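Side-chain contacts in branched-chain alpha-ketoacid decarboxylase (Lactococcus lactis, PDB 2VBF), which probably decarboxylates branched-chain and aromatic alpha-keto acids to aldehydes, with thiamine diphosphate and a magnesium ion as cofactors: residues Lys305-Ser310 against Gln421-Ser426; Ile396-Gly401 against Phe405-Ile410; Arg417-Pro422 against Ile427-Pro432. All blocks are in the same frame, centred on the assembly; numbering follows the deposited sequence.

Contact 1. Residues Lys305-Ser310 against Gln421-Ser426; sequences KLTDSS and QPLWGS. With TPP (thiamine diphosphate), chain F.
T307 meets L423 methyl to methyl: CG2 of T307 lies 3.9 Å from CD1 of L423, and the two side chains run at about a right angle. With chi1 at 76°, OG1 of T307 is placed between its own N and C, and CG2 is left to face the leucine. A threonine fits because its other branch is polar: OG1 donates to water 1, 2.7 Å from that water's oxygen. D308 follows, and its OD1 accepts from the same water, which also donates to P422 O at 2.8 Å. S309 packs its CB 4.3 Å from CB of P422, while its hydroxyl donates to water 2, whose oxygen is 2.7 Å from S309 OG. Water 2 in turn donates to P422 O, so one carbonyl is gripped by two waters and the polar link between the segments is wholly water-mediated. S310, last in the segment, donates from OG to T307 OG1 (2.7 Å), so that hydroxyl both accepts from the serine and donates to water 1. On either side of the proline in sequence, Q421 and S426 are tied together: OE1 of Q421 accepts from S426 N at 3.0 Å, the N-H coming from above the amide plane. Between them G425, at positive phi, offers its O to N4' of thiamine diphosphate across 2.7 Å in a nearly straight bond (169°). The loop after strand 298-302 thus meets the loop joining strand 417-419 to helix 430-440. F565 of helix 556-568 packs on D308 and S309, and A111 of helix 97-111 on L423. The second subunit closes in as well, H135 of that chain bonding D308 OD2 and H136 of that chain bonding W424 O.

Contact 2. Residues Ile396-Gly401 against Phe405-Ile410; sequences IVAEQG and FGASTI. With TPP (thiamine diphosphate), chain F.
A398 and A407 pack methyl against methyl, their CB atoms 3.7 Å apart, and their small side chains let strand and helix come close. CG2 of I396 widens this apolar patch, reaching to 4.3 Å from CB of A407. That branch is opposite the backbone N (chi1 -70° sets CG1 beside N instead), and CG1 carries CD1 on toward I410. There the two isoleucines approach tip to tip, CD1 to CD1, although I410 was modelled in two conformers and this end is less certain. F418 of strand 417-419 also packs on A398 and A407. Strand 394-398, helix 402-407 and strand 417-419 form a beta-alpha-beta unit of the parallel sheet, and the contact joins its first strand to its helix. The polar contacts lie where the strand gives way to the helix. G401, the N-cap residue, accepts a weak bond from F405 N at 3.3 Å, and the same O lies 3.2 Å from CD2 of the F405 ring, obliquely placed. Farther along, that ring packs on L558, M561 and F565 of helix 556-568. E399 OE2 accepts from Q400 N at 2.8 Å on its anti side, a bond within the loop that follows the strand. Contact with thiamine diphosphate falls to G401, whose CA is 3.4 Å from O1B; a beta carbon there would run into O3A and the preceding carbonyl.

Contact 3. Residues Arg417-Pro422 against Ile427-Pro432; sequences RFIGQP and IGYTFP. With TPP (thiamine diphosphate), chain F.
Q421 lays its side-chain amide over one face of the Y429 ring, the two planes 25° apart. NE2 is 3.6 Å from CD1 of Y429, displaced toward the rim, while OE1, whose hydrogen-bond partner is S426 N, approaches the root of the side chain, 3.6 Å from CB. The long glutamine suits this place because CG is anti to the backbone N (chi1 -163°) and the chain stays extended, delivering a flat group onto a flat ring. The apolar contact comes at the ring's edge: CG2 of I419 lies 4.0 Å from CE2 of Y429 near the ring plane, the two side chains at about a right angle. Outside the segments, the tyrosine OH hydrogen-bonds D80 OD1, giving its buried polar end a partner, while G428 N and T430 OG1 bond OE1 of E399 as the chain leads into helix 430-440. Contact with thiamine diphosphate belongs to I427, whose side chain touches both rings of the cofactor. CG1 is 3.5 Å from N3' of the pyrimidine, CG2 is 3.7 Å from S1 of the thiazolium, and CD1 is 3.7 Å from C4. A branched aliphatic residue is well shaped to reach both rings at once. Such a bulky apolar side chain wedged beneath the bent cofactor is the familiar support of the V conformation in thiamine diphosphate enzymes.

In the fold
All three contacts touch the same thiamine diphosphate: contact 1 at the aminopyrimidine, contact 2 at the diphosphate and contact 3 along both rings. In the bent cofactor N4' comes within 3.1 Å of C2 of the thiazolium. Contacts 2 and 3 have centres about 9 Å apart and share a sheet, in which I396 O and I419 N (2.8 Å) probably hydrogen-bond; E399 of contact 2 also reaches G428 and T430 of contact 3. Contact 2 is nested inside the chain loop that contact 1 closes, with centres about 13 Å apart, yet CG of Q400 packs 3.7 Å from CA of G425. Contacts 1 and 3 share Q421 and P422.

Contact 1. Residues Lys305-Ser310 against Gln421-Ser426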
loop_
_atom_site.group_PDB
_atom_site.type_symbol
_atom_site.label_atom_id
_atom_site.label_comp_id
_atom_site.label_asym_id
_atom_site.label_seq_id
_atom_site.Cartn_x
_atom_site.Cartn_y
_atom_site.Cartn_z
ATOM N N LYS A 305 -0.958 -16.011 21.887
ATOM C CA LYS A 305 -2.324 -15.829 21.430
ATOM C C LYS A 305 -2.665 -16.957 20.480
ATOM O O LYS A 305 -1.915 -17.229 19.547
ATOM C CB LYS A 305 -2.570 -14.465 20.775
ATOM C CG LYS A 305 -2.502 -13.301 21.760
ATOM C CD LYS A 305 -2.976 -11.995 21.143
ATOM C CE LYS A 305 -2.991 -10.861 22.157
ATOM N NZ LYS A 305 -3.440 -9.559 21.578
ATOM N N LEU A 306 -3.812 -17.583 20.733
ATOM C CA LEU A 306 -4.275 -18.727 19.976
ATOM C C LEU A 306 -5.114 -18.277 18.778
ATOM O O LEU A 306 -6.232 -17.809 18.941
ATOM C CB LEU A 306 -5.093 -19.641 20.888
ATOM C CG LEU A 306 -4.297 -20.140 22.108
ATOM C CD1 LEU A 306 -5.223 -20.555 23.286
ATOM C CD2 LEU A 306 -3.356 -21.265 21.671
ATOM N N THR A 307 -4.548 -18.417 17.581
ATOM C CA THR A 307 -5.183 -17.941 16.341
ATOM C C THR A 307 -5.437 -19.123 15.397
ATOM O O THR A 307 -4.900 -20.213 15.606
ATOM C CB THR A 307 -4.319 -16.858 15.613
ATOM O OG1 THR A 307 -3.208 -17.465 14.939
ATOM C CG2 THR A 307 -3.819 -15.775 16.606
ATOM N N ASP A 308 -6.221 -18.922 14.333
ATOM C CA ASP A 308 -6.536 -20.062 13.442
ATOM C C ASP A 308 -5.288 -20.761 12.883
ATOM O O ASP A 308 -5.158 -21.989 12.979
ATOM C CB ASP A 308 -7.558 -19.709 12.321
ATOM C CG ASP A 308 -7.097 -18.604 11.369
ATOM O OD1 ASP A 308 -6.109 -17.886 11.650
ATOM O OD2 ASP A 308 -7.766 -18.453 10.308
ATOM N N SER A 309 -4.348 -19.990 12.348
ATOM C CA SER A 309 -3.170 -20.555 11.663
ATOM C C SER A 309 -2.128 -21.171 12.609
ATOM O O SER A 309 -1.262 -21.932 12.161
ATOM C CB SER A 309 -2.492 -19.493 10.792
ATOM O OG SER A 309 -3.407 -18.930 9.868
ATOM N N SER A 310 -2.216 -20.834 13.892
ATOM C CA SER A 310 -1.265 -21.278 14.918
ATOM C C SER A 310 -1.852 -22.329 15.871
ATOM O O SER A 310 -1.193 -22.743 16.835
ATOM C CB SER A 310 -0.761 -20.076 15.731
ATOM O OG SER A 310 -1.817 -19.370 16.349
ATOM N N GLN A 421 4.499 -14.218 9.964
ATOM C CA GLN A 421 3.419 -13.290 10.309
ATOM C C GLN A 421 2.072 -14.008 10.196
ATOM O O GLN A 421 1.235 -13.639 9.382
ATOM C CB GLN A 421 3.487 -12.084 9.373
ATOM C CG GLN A 421 2.715 -10.856 9.821
ATOM C CD GLN A 421 2.575 -9.823 8.723
ATOM O OE1 GLN A 421 2.326 -10.167 7.556
ATOM N NE2 GLN A 421 2.730 -8.552 9.078
ATOM N N PRO A 422 1.852 -15.046 11.016
ATOM C CA PRO A 422 0.646 -15.875 10.839
ATOM C C PRO A 422 -0.692 -15.259 11.235
ATOM O O PRO A 422 -1.734 -15.731 10.763
ATOM C CB PRO A 422 0.932 -17.090 11.725
ATOM C CG PRO A 422 1.867 -16.583 12.772
ATOM C CD PRO A 422 2.705 -15.548 12.108
ATOM N N LEU A 423 -0.684 -14.260 12.117
ATOM C CA LEU A 423 -1.931 -13.580 12.488
ATOM C C LEU A 423 -2.335 -12.565 11.403
ATOM O O LEU A 423 -3.411 -12.664 10.809
ATOM C CB LEU A 423 -1.813 -12.883 13.852
ATOM C CG LEU A 423 -2.999 -11.972 14.202
ATOM C CD1 LEU A 423 -4.348 -12.742 14.142
ATOM C CD2 LEU A 423 -2.805 -11.313 15.576
ATOM N N TRP A 424 -1.484 -11.575 11.150
ATOM C CA TRP A 424 -1.842 -10.558 10.176
ATOM C C TRP A 424 -1.798 -11.151 8.765
ATOM O O TRP A 424 -2.748 -10.998 7.998
ATOM C CB TRP A 424 -0.995 -9.296 10.314
ATOM C CG TRP A 424 -1.548 -8.128 9.533
ATOM C CD1 TRP A 424 -0.894 -7.408 8.573
ATOM C CD2 TRP A 424 -2.870 -7.565 9.622
ATOM N NE1 TRP A 424 -1.714 -6.418 8.075
ATOM C CE2 TRP A 424 -2.933 -6.493 8.699
ATOM C CE3 TRP A 424 -3.993 -7.843 10.416
ATOM C CZ2 TRP A 424 -4.088 -5.718 8.533
ATOM C CZ3 TRP A 424 -5.128 -7.073 10.258
ATOM C CH2 TRP A 424 -5.177 -6.039 9.315
ATOM N N GLY A 425 -0.733 -11.886 8.458
ATOM C CA GLY A 425 -0.658 -12.675 7.227
ATOM C C GLY A 425 -0.731 -11.918 5.916
ATOM O O GLY A 425 -1.440 -12.330 4.997
ATOM N N SER A 426 0.035 -10.844 5.815
ATOM C CA SER A 426 0.014 -9.971 4.649
ATOM C C SER A 426 1.100 -10.376 3.664
ATOM O O SER A 426 2.285 -10.118 3.897
ATOM C CB SER A 426 0.201 -8.509 5.066
ATOM O OG SER A 426 -0.049 -7.648 3.967
HETATM N "N1'" TPP F . -3.276 -10.099 -0.203
HETATM C "C2'" TPP F . -2.514 -9.817 0.900
HETATM C CM2 TPP F . -1.928 -8.441 1.049
HETATM N "N3'" TPP F . -2.315 -10.790 1.847
HETATM C "C4'" TPP F . -2.873 -12.043 1.706
HETATM N "N4'" TPP F . -2.669 -12.935 2.646
HETATM C "C5'" TPP F . -3.632 -12.348 0.570
HETATM C "C6'" TPP F . -3.835 -11.363 -0.387
HETATM C "C7'" TPP F . -4.230 -13.721 0.365
HETATM N N3 TPP F . -3.211 -14.743 0.139
HETATM C C2 TPP F . -2.674 -15.595 1.087
HETATM S S1 TPP F . -1.562 -16.642 0.556
HETATM C C5 TPP F . -1.750 -16.072 -0.950
HETATM C C4 TPP F . -2.679 -15.038 -1.076
HETATM C CM4 TPP F . -3.038 -14.344 -2.361
HETATM C C6 TPP F . -0.938 -16.716 -2.056
HETATM C C7 TPP F . 0.570 -16.624 -1.873
HETATM O O7 TPP F . 1.137 -17.246 -3.001
HETATM P PA TPP F . 2.706 -17.511 -3.119
HETATM O O1A TPP F . 3.502 -16.368 -2.529
HETATM O O2A TPP F . 3.025 -17.737 -4.585
HETATM O O3A TPP F . 2.919 -18.795 -2.159
HETATM P PB TPP F . 2.815 -20.366 -2.554
HETATM O O1B TPP F . 1.732 -20.939 -1.684
HETATM O O2B TPP F . 4.143 -20.958 -2.176
HETATM O O3B TPP F . 2.535 -20.527 -4.023
HETATM O O HOH W 1 -3.754 -16.676 12.407
HETATM O O HOH W 2 -2.046 -17.106 8.396
#

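Contact 2. Residues Ile396-Gly401 against Phe405-Ile410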
loop_
_atom_site.group_PDB
_atom_site.type_symbol
_atom_site.label_atom_id
_atom_site.label_comp_id
_atom_site.label_asym_id
_atom_site.label_seq_id
_atom_site.Cartn_x
_atom_site.Cartn_y
_atom_site.Cartn_z
ATOM N N ILE A 396 15.641 -17.201 9.893
ATOM C CA ILE A 396 14.790 -17.724 8.816
ATOM C C ILE A 396 13.538 -16.861 8.731
ATOM O O ILE A 396 12.848 -16.659 9.729
ATOM C CB ILE A 396 14.404 -19.202 9.033
ATOM C CG1 ILE A 396 15.632 -20.113 8.836
ATOM C CG2 ILE A 396 13.291 -19.612 8.067
ATOM C CD1 ILE A 396 15.310 -21.620 8.831
ATOM N N VAL A 397 13.258 -16.346 7.542
ATOM C CA VAL A 397 12.064 -15.523 7.319
ATOM C C VAL A 397 11.216 -16.253 6.284
ATOM O O VAL A 397 11.725 -16.643 5.225
ATOM C CB VAL A 397 12.431 -14.098 6.841
ATOM C CG1 VAL A 397 11.186 -13.203 6.794
ATOM C CG2 VAL A 397 13.533 -13.471 7.698
ATOM N N ALA A 398 9.940 -16.479 6.593
ATOM C CA ALA A 398 9.087 -17.318 5.735
ATOM C C ALA A 398 7.705 -16.718 5.478
ATOM O O ALA A 398 6.948 -16.437 6.404
ATOM C CB ALA A 398 8.961 -18.712 6.300
ATOM N N GLU A 399 7.387 -16.564 4.197
ATOM C CA GLU A 399 6.159 -15.900 3.770
ATOM C C GLU A 399 4.951 -16.839 3.844
ATOM O O GLU A 399 5.074 -18.053 3.661
ATOM C CB GLU A 399 6.328 -15.403 2.335
ATOM C CG GLU A 399 5.170 -14.549 1.789
ATOM C CD GLU A 399 4.897 -13.364 2.676
ATOM O OE1 GLU A 399 5.534 -12.316 2.468
ATOM O OE2 GLU A 399 4.060 -13.496 3.591
ATOM N N GLN A 400 3.782 -16.261 4.108
ATOM C CA GLN A 400 2.510 -16.988 4.011
ATOM C C GLN A 400 2.422 -17.679 2.642
ATOM O O GLN A 400 2.733 -17.079 1.614
ATOM C CB GLN A 400 1.325 -16.034 4.229
ATOM C CG GLN A 400 1.276 -15.422 5.640
ATOM C CD GLN A 400 1.265 -16.483 6.726
ATOM O OE1 GLN A 400 0.290 -17.226 6.881
ATOM N NE2 GLN A 400 2.356 -16.566 7.488
ATOM N N GLY A 401 2.004 -18.941 2.669
ATOM C CA GLY A 401 2.119 -19.834 1.527
ATOM C C GLY A 401 2.891 -21.080 1.899
ATOM O O GLY A 401 3.085 -21.390 3.078
ATOM N N PHE A 405 4.346 -22.574 5.908
ATOM C CA PHE A 405 3.899 -23.860 6.441
ATOM C C PHE A 405 4.989 -24.937 6.427
ATOM O O PHE A 405 5.058 -25.749 7.344
ATOM C CB PHE A 405 2.598 -24.293 5.780
ATOM C CG PHE A 405 1.457 -23.397 6.144
ATOM C CD1 PHE A 405 0.960 -23.395 7.445
ATOM C CD2 PHE A 405 0.924 -22.512 5.225
ATOM C CE1 PHE A 405 -0.081 -22.542 7.813
ATOM C CE2 PHE A 405 -0.121 -21.662 5.581
ATOM C CZ PHE A 405 -0.617 -21.671 6.881
ATOM N N GLY A 406 5.875 -24.882 5.437
ATOM C CA GLY A 406 7.058 -25.737 5.418
ATOM C C GLY A 406 8.123 -25.361 6.434
ATOM O O GLY A 406 8.609 -26.217 7.192
ATOM N N ALA A 407 8.504 -24.085 6.444
ATOM C CA ALA A 407 9.603 -23.634 7.289
ATOM C C ALA A 407 9.218 -23.647 8.773
ATOM O O ALA A 407 10.091 -23.760 9.637
ATOM C CB ALA A 407 10.065 -22.245 6.872
ATOM N N SER A 408 7.926 -23.521 9.073
ATOM C CA SER A 408 7.479 -23.330 10.455
ATOM C C SER A 408 7.818 -24.522 11.352
ATOM O O SER A 408 8.017 -24.343 12.554
ATOM C CB SER A 408 5.976 -23.021 10.541
ATOM O OG SER A 408 5.190 -24.148 10.196
ATOM N N THR A 409 7.912 -25.721 10.783
ATOM C CA THR A 409 8.181 -26.924 11.605
ATOM C C THR A 409 9.655 -27.338 11.664
ATOM O O THR A 409 9.983 -28.350 12.290
ATOM C CB THR A 409 7.339 -28.132 11.150
ATOM O OG1 THR A 409 7.466 -28.280 9.734
ATOM C CG2 THR A 409 5.863 -27.938 11.548
ATOM N N ILE A 410 10.539 -26.555 11.055
ATOM C CA ILE A 410 11.965 -26.883 11.116
ATOM C C ILE A 410 12.540 -26.516 12.494
ATOM O O ILE A 410 12.189 -25.501 13.098
ATOM C CB ILE A 410 12.788 -26.278 9.932
ATOM C CG1 ILE A 410 13.123 -24.799 10.146
ATOM C CG2 ILE A 410 12.069 -26.497 8.601
ATOM C CD1 ILE A 410 14.501 -24.582 10.729
HETATM N "N1'" TPP F . -3.276 -10.099 -0.203
HETATM C "C2'" TPP F . -2.514 -9.817 0.900
HETATM C CM2 TPP F . -1.928 -8.441 1.049
HETATM N "N3'" TPP F . -2.315 -10.790 1.847
HETATM C "C4'" TPP F . -2.873 -12.043 1.706
HETATM N "N4'" TPP F . -2.669 -12.935 2.646
HETATM C "C5'" TPP F . -3.632 -12.348 0.570
HETATM C "C6'" TPP F . -3.835 -11.363 -0.387
HETATM C "C7'" TPP F . -4.230 -13.721 0.365
HETATM N N3 TPP F . -3.211 -14.743 0.139
HETATM C C2 TPP F . -2.674 -15.595 1.087
HETATM S S1 TPP F . -1.562 -16.642 0.556
HETATM C C5 TPP F . -1.750 -16.072 -0.950
HETATM C C4 TPP F . -2.679 -15.038 -1.076
HETATM C CM4 TPP F . -3.038 -14.344 -2.361
HETATM C C6 TPP F . -0.938 -16.716 -2.056
HETATM C C7 TPP F . 0.570 -16.624 -1.873
HETATM O O7 TPP F . 1.137 -17.246 -3.001
HETATM P PA TPP F . 2.706 -17.511 -3.119
HETATM O O1A TPP F . 3.502 -16.368 -2.529
HETATM O O2A TPP F . 3.025 -17.737 -4.585
HETATM O O3A TPP F . 2.919 -18.795 -2.159
HETATM P PB TPP F . 2.815 -20.366 -2.554
HETATM O O1B TPP F . 1.732 -20.939 -1.684
HETATM O O2B TPP F . 4.143 -20.958 -2.176
HETATM O O3B TPP F . 2.535 -20.527 -4.023
#

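Contact 3. Residues Arg417-Pro422 against Ile427-Pro432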
loop_
_atom_site.group_PDB
_atom_site.type_symbol
_atom_site.label_atom_id
_atom_site.label_comp_id
_atom_site.label_asym_id
_atom_site.label_seq_id
_atom_site.Cartn_x
_atom_site.Cartn_y
_atom_site.Cartn_z
ATOM N N ARG A 417 16.890 -17.523 14.761
ATOM C CA ARG A 417 15.590 -16.903 14.910
ATOM C C ARG A 417 14.711 -17.143 13.692
ATOM O O ARG A 417 15.177 -17.628 12.664
ATOM C CB ARG A 417 15.777 -15.431 15.178
ATOM C CG ARG A 417 16.508 -15.230 16.484
ATOM C CD ARG A 417 16.408 -13.830 16.970
ATOM N NE ARG A 417 17.297 -12.913 16.256
ATOM C CZ ARG A 417 18.621 -12.846 16.421
ATOM N NH1 ARG A 417 19.246 -13.684 17.243
ATOM N NH2 ARG A 417 19.328 -11.948 15.738
ATOM N N PHE A 418 13.439 -16.808 13.855
ATOM C CA PHE A 418 12.422 -16.995 12.829
ATOM C C PHE A 418 11.561 -15.737 12.784
ATOM O O PHE A 418 11.244 -15.143 13.824
ATOM C CB PHE A 418 11.580 -18.211 13.191
ATOM C CG PHE A 418 10.627 -18.648 12.123
ATOM C CD1 PHE A 418 10.996 -19.617 11.202
ATOM C CD2 PHE A 418 9.338 -18.117 12.057
ATOM C CE1 PHE A 418 10.097 -20.049 10.220
ATOM C CE2 PHE A 418 8.449 -18.542 11.084
ATOM C CZ PHE A 418 8.831 -19.509 10.164
ATOM N N ILE A 419 11.192 -15.336 11.572
ATOM C CA ILE A 419 10.201 -14.304 11.361
ATOM C C ILE A 419 9.120 -14.853 10.413
ATOM O O ILE A 419 9.403 -15.273 9.290
ATOM C CB ILE A 419 10.803 -13.022 10.805
ATOM C CG1 ILE A 419 11.715 -12.371 11.846
ATOM C CG2 ILE A 419 9.662 -12.076 10.360
ATOM C CD1 ILE A 419 12.425 -11.095 11.355
ATOM N N GLY A 420 7.900 -14.896 10.930
ATOM C CA GLY A 420 6.699 -15.220 10.171
ATOM C C GLY A 420 5.554 -14.393 10.748
ATOM O O GLY A 420 5.624 -13.923 11.884
ATOM N N GLN A 421 4.499 -14.218 9.964
ATOM C CA GLN A 421 3.419 -13.290 10.309
ATOM C C GLN A 421 2.072 -14.008 10.196
ATOM O O GLN A 421 1.235 -13.639 9.382
ATOM C CB GLN A 421 3.487 -12.084 9.373
ATOM C CG GLN A 421 2.715 -10.856 9.821
ATOM C CD GLN A 421 2.575 -9.823 8.723
ATOM O OE1 GLN A 421 2.326 -10.167 7.556
ATOM N NE2 GLN A 421 2.730 -8.552 9.078
ATOM N N PRO A 422 1.852 -15.046 11.016
ATOM C CA PRO A 422 0.646 -15.875 10.839
ATOM C C PRO A 422 -0.692 -15.259 11.235
ATOM O O PRO A 422 -1.734 -15.731 10.763
ATOM C CB PRO A 422 0.932 -17.090 11.725
ATOM C CG PRO A 422 1.867 -16.583 12.772
ATOM C CD PRO A 422 2.705 -15.548 12.108
ATOM N N ILE A 427 0.712 -11.019 2.563
ATOM C CA ILE A 427 1.721 -11.507 1.635
ATOM C C ILE A 427 2.514 -10.349 1.046
ATOM O O ILE A 427 1.954 -9.290 0.737
ATOM C CB ILE A 427 1.183 -12.451 0.520
ATOM C CG1 ILE A 427 0.128 -11.795 -0.381
ATOM C CG2 ILE A 427 0.641 -13.752 1.144
ATOM C CD1 ILE A 427 -0.044 -12.506 -1.741
ATOM N N GLY A 428 3.819 -10.582 0.886
ATOM C CA GLY A 428 4.764 -9.573 0.452
ATOM C C GLY A 428 5.560 -8.998 1.606
ATOM O O GLY A 428 6.667 -8.528 1.408
ATOM N N TYR A 429 4.963 -9.010 2.802
ATOM C CA TYR A 429 5.598 -8.539 4.026
ATOM C C TYR A 429 7.053 -8.996 4.161
ATOM O O TYR A 429 7.929 -8.201 4.511
ATOM C CB TYR A 429 4.791 -9.009 5.262
ATOM C CG TYR A 429 5.571 -8.935 6.557
ATOM C CD1 TYR A 429 5.742 -7.733 7.214
ATOM C CD2 TYR A 429 6.144 -10.077 7.108
ATOM C CE1 TYR A 429 6.468 -7.672 8.405
ATOM C CE2 TYR A 429 6.877 -10.026 8.292
ATOM C CZ TYR A 429 7.041 -8.806 8.925
ATOM O OH TYR A 429 7.777 -8.740 10.096
ATOM N N THR A 430 7.293 -10.284 3.915
ATOM C CA THR A 430 8.569 -10.892 4.300
ATOM C C THR A 430 9.810 -10.351 3.585
ATOM O O THR A 430 10.911 -10.410 4.143
ATOM C CB THR A 430 8.560 -12.433 4.170
ATOM O OG1 THR A 430 8.181 -12.799 2.842
ATOM C CG2 THR A 430 7.610 -13.046 5.218
ATOM N N PHE A 431 9.652 -9.854 2.366
ATOM C CA PHE A 431 10.809 -9.392 1.614
ATOM C C PHE A 431 11.388 -8.111 2.235
ATOM O O PHE A 431 12.517 -8.128 2.723
ATOM C CB PHE A 431 10.554 -9.339 0.093
ATOM C CG PHE A 431 11.730 -8.806 -0.702
ATOM C CD1 PHE A 431 13.023 -9.315 -0.501
ATOM C CD2 PHE A 431 11.550 -7.822 -1.650
ATOM C CE1 PHE A 431 14.110 -8.803 -1.236
ATOM C CE2 PHE A 431 12.635 -7.300 -2.372
ATOM C CZ PHE A 431 13.911 -7.814 -2.171
ATOM N N PRO A 432 10.614 -7.006 2.301
ATOM C CA PRO A 432 11.184 -5.869 3.035
ATOM C C PRO A 432 11.489 -6.185 4.511
ATOM O O PRO A 432 12.479 -5.695 5.072
ATOM C CB PRO A 432 10.100 -4.782 2.908
ATOM C CG PRO A 432 9.237 -5.207 1.748
ATOM C CD PRO A 432 9.285 -6.704 1.738
HETATM N "N1'" TPP F . -3.276 -10.099 -0.203
HETATM C "C2'" TPP F . -2.514 -9.817 0.900
HETATM C CM2 TPP F . -1.928 -8.441 1.049
HETATM N "N3'" TPP F . -2.315 -10.790 1.847
HETATM C "C4'" TPP F . -2.873 -12.043 1.706
HETATM N "N4'" TPP F . -2.669 -12.935 2.646
HETATM C "C5'" TPP F . -3.632 -12.348 0.570
HETATM C "C6'" TPP F . -3.835 -11.363 -0.387
HETATM C "C7'" TPP F . -4.230 -13.721 0.365
HETATM N N3 TPP F . -3.211 -14.743 0.139
HETATM C C2 TPP F . -2.674 -15.595 1.087
HETATM S S1 TPP F . -1.562 -16.642 0.556
HETATM C C5 TPP F . -1.750 -16.072 -0.950
HETATM C C4 TPP F . -2.679 -15.038 -1.076
HETATM C CM4 TPP F . -3.038 -14.344 -2.361
HETATM C C6 TPP F . -0.938 -16.716 -2.056
HETATM C C7 TPP F . 0.570 -16.624 -1.873
HETATM O O7 TPP F . 1.137 -17.246 -3.001
HETATM P PA TPP F . 2.706 -17.511 -3.119
HETATM O O1A TPP F . 3.502 -16.368 -2.529
HETATM O O2A TPP F . 3.025 -17.737 -4.585
HETATM O O3A TPP F . 2.919 -18.795 -2.159
HETATM P PB TPP F . 2.815 -20.366 -2.554
HETATM O O1B TPP F . 1.732 -20.939 -1.684
HETATM O O2B TPP F . 4.143 -20.958 -2.176
HETATM O O3B TPP F . 2.535 -20.527 -4.023
#